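Local coordinates for protein tryptophan synthase alpha chain (Aquifex aeolicus, PDB 2EKC) that probably cleaves indoleglycerol phosphate to indole and glyceraldehyde 3-phosphate, as the alpha subunit of tryptophan synthase in the last step of tryptophan biosynthesis, at residues 14-19 / 255-260. Numbering follows the deposited sequence.
Sequences KREKAL and ELKEGL
Lys17 and Leu260 bring the two backbones together, their CA atoms 5.1 Å apart, and Lys17 N donates a nearly straight hydrogen bond of 2.9 Å to Leu260 O, lying in the plane of that carbonyl. The same oxygen takes a CA-H...O contact from Glu16 CA. Lys257, whose CG is anti to the backbone N (chi1 -171°), bends at CD and then runs extended past Leu19 CB to the residue just before strand 18-24. There its NZ gives a 2.7 Å hydrogen bond to Lys17 O, with the donor tilted 18° from the carbonyl plane. The ammonium also forms a salt bridge with Asp46. Glu16 crosses the Lys257 side chain at about a right angle, but its OE1 is modelled too close to Lys257, and the details of that ion pairing are doubtful. Asp46 also accepts from Leu19 N, and the other carboxylate oxygen of Glu16 pairs with Arg261. In this eight-stranded TIM barrel the contact ties the C-terminal end of the last helix, 246-258, and the residues after it to the start of the first strand, 18-24. An alanine in place of Lys257 would probably leave Lys17 O and the carboxylate of Asp46 without this shared cation in a largely buried setting. Beside the polar cluster, Leu260 sets CD1 3.6 Å from Leu19 CB, while its CD2 lies 3.9 Å from Lys17 CB. The CB of Leu19 is directed toward the helix, and its CD2 meets Leu256 CB at 4.3 Å; Val233 of the last strand touches both Leu19 and Leu256.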
loop_
_atom_site.group_PDB
_atom_site.type_symbol
_atom_site.label_atom_id
_atom_site.label_comp_id
_atom_site.label_asym_id
_atom_site.label_seq_id
_atom_site.Cartn_x
_atom_site.Cartn_y
_atom_site.Cartn_z
ATOM N N LYS A 14 2.064 3.341 -20.825
ATOM C CA LYS A 14 3.518 3.193 -20.828
ATOM C C LYS A 14 3.914 1.721 -20.902
ATOM O O LYS A 14 5.098 1.390 -20.984
ATOM C CB LYS A 14 4.121 3.820 -19.563
ATOM C CG LYS A 14 4.003 5.337 -19.502
ATOM C CD LYS A 14 4.487 5.908 -18.173
ATOM C CE LYS A 14 5.973 5.676 -17.960
ATOM N NZ LYS A 14 6.798 6.267 -19.056
ATOM N N ARG A 15 2.914 0.846 -20.870
ATOM C CA ARG A 15 3.131 -0.595 -20.919
ATOM C C ARG A 15 3.926 -1.053 -19.695
ATOM O O ARG A 15 4.875 -1.829 -19.800
ATOM C CB ARG A 15 3.861 -0.981 -22.213
ATOM C CG ARG A 15 3.178 -0.455 -23.483
ATOM C CD ARG A 15 3.732 -1.126 -24.734
ATOM N NE ARG A 15 3.079 -0.675 -25.966
ATOM C CZ ARG A 15 3.322 0.483 -26.573
ATOM N NH1 ARG A 15 4.209 1.331 -26.070
ATOM N NH2 ARG A 15 2.687 0.787 -27.700
ATOM N N GLU A 16 3.516 -0.567 -18.529
ATOM C CA GLU A 16 4.179 -0.904 -17.278
ATOM C C GLU A 16 3.210 -1.416 -16.216
ATOM O O GLU A 16 2.002 -1.173 -16.280
ATOM C CB GLU A 16 4.883 0.330 -16.713
ATOM C CG GLU A 16 6.058 0.833 -17.519
ATOM C CD GLU A 16 6.745 1.999 -16.839
ATOM O OE1 GLU A 16 6.620 2.117 -15.600
ATOM O OE2 GLU A 16 7.417 2.789 -17.534
ATOM N N LYS A 17 3.761 -2.135 -15.245
ATOM C CA LYS A 17 2.985 -2.630 -14.119
ATOM C C LYS A 17 3.406 -1.694 -12.991
ATOM O O LYS A 17 4.514 -1.146 -13.018
ATOM C CB LYS A 17 3.362 -4.071 -13.768
ATOM C CG LYS A 17 3.258 -5.045 -14.930
ATOM C CD LYS A 17 1.900 -4.989 -15.602
ATOM C CE LYS A 17 1.835 -5.976 -16.757
ATOM N NZ LYS A 17 0.582 -5.830 -17.539
ATOM N N ALA A 18 2.538 -1.508 -12.009
ATOM C CA ALA A 18 2.842 -0.605 -10.907
ATOM C C ALA A 18 3.725 -1.211 -9.829
ATOM O O ALA A 18 3.630 -2.397 -9.524
ATOM C CB ALA A 18 1.544 -0.113 -10.273
ATOM N N LEU A 19 4.604 -0.385 -9.270
ATOM C CA LEU A 19 5.445 -0.812 -8.162
ATOM C C LEU A 19 4.879 -0.055 -6.969
ATOM O O LEU A 19 4.857 1.180 -6.962
ATOM C CB LEU A 19 6.910 -0.416 -8.352
ATOM C CG LEU A 19 7.733 -0.589 -7.062
ATOM C CD1 LEU A 19 7.625 -2.027 -6.562
ATOM C CD2 LEU A 19 9.185 -0.218 -7.305
ATOM N N GLU A 255 15.698 -1.534 -9.640
ATOM C CA GLU A 255 15.760 -2.880 -10.192
ATOM C C GLU A 255 14.386 -3.552 -10.252
ATOM O O GLU A 255 14.045 -4.197 -11.245
ATOM C CB GLU A 255 16.732 -3.730 -9.373
ATOM C CG GLU A 255 16.746 -5.195 -9.756
ATOM C CD GLU A 255 18.028 -5.883 -9.348
ATOM O OE1 GLU A 255 18.463 -5.692 -8.191
ATOM O OE2 GLU A 255 18.597 -6.617 -10.185
ATOM N N LEU A 256 13.601 -3.409 -9.188
ATOM C CA LEU A 256 12.265 -3.995 -9.151
ATOM C C LEU A 256 11.422 -3.421 -10.286
ATOM O O LEU A 256 10.722 -4.149 -10.988
ATOM C CB LEU A 256 11.590 -3.693 -7.812
ATOM C CG LEU A 256 12.214 -4.332 -6.570
ATOM C CD1 LEU A 256 11.490 -3.849 -5.316
ATOM C CD2 LEU A 256 12.128 -5.849 -6.688
ATOM N N LYS A 257 11.504 -2.105 -10.457
ATOM C CA LYS A 257 10.759 -1.417 -11.501
ATOM C C LYS A 257 11.196 -1.901 -12.887
ATOM O O LYS A 257 10.428 -1.831 -13.846
ATOM C CB LYS A 257 10.966 0.096 -11.369
ATOM C CG LYS A 257 10.075 0.927 -12.270
ATOM C CD LYS A 257 8.601 0.628 -12.025
ATOM C CE LYS A 257 7.755 1.216 -13.136
ATOM N NZ LYS A 257 6.324 0.839 -13.047
ATOM N N GLU A 258 12.430 -2.387 -12.990
ATOM C CA GLU A 258 12.938 -2.903 -14.259
ATOM C C GLU A 258 12.154 -4.145 -14.666
ATOM O O GLU A 258 11.876 -4.355 -15.845
ATOM C CB GLU A 258 14.427 -3.247 -14.147
ATOM C CG GLU A 258 15.348 -2.123 -14.596
ATOM C CD GLU A 258 16.820 -2.459 -14.419
ATOM O OE1 GLU A 258 17.220 -3.598 -14.747
ATOM O OE2 GLU A 258 17.577 -1.576 -13.964
ATOM N N GLY A 259 11.799 -4.967 -13.686
ATOM C CA GLY A 259 11.041 -6.168 -13.977
ATOM C C GLY A 259 9.563 -5.901 -14.201
ATOM O O GLY A 259 8.779 -6.836 -14.372
ATOM N N LEU A 260 9.176 -4.630 -14.208
ATOM C CA LEU A 260 7.779 -4.251 -14.399
ATOM C C LEU A 260 7.527 -3.504 -15.706
ATOM O O LEU A 260 6.468 -2.895 -15.888
ATOM C CB LEU A 260 7.312 -3.387 -13.219
ATOM C CG LEU A 260 7.375 -4.065 -11.845
ATOM C CD1 LEU A 260 6.935 -3.097 -10.761
ATOM C CD2 LEU A 260 6.489 -5.299 -11.851
#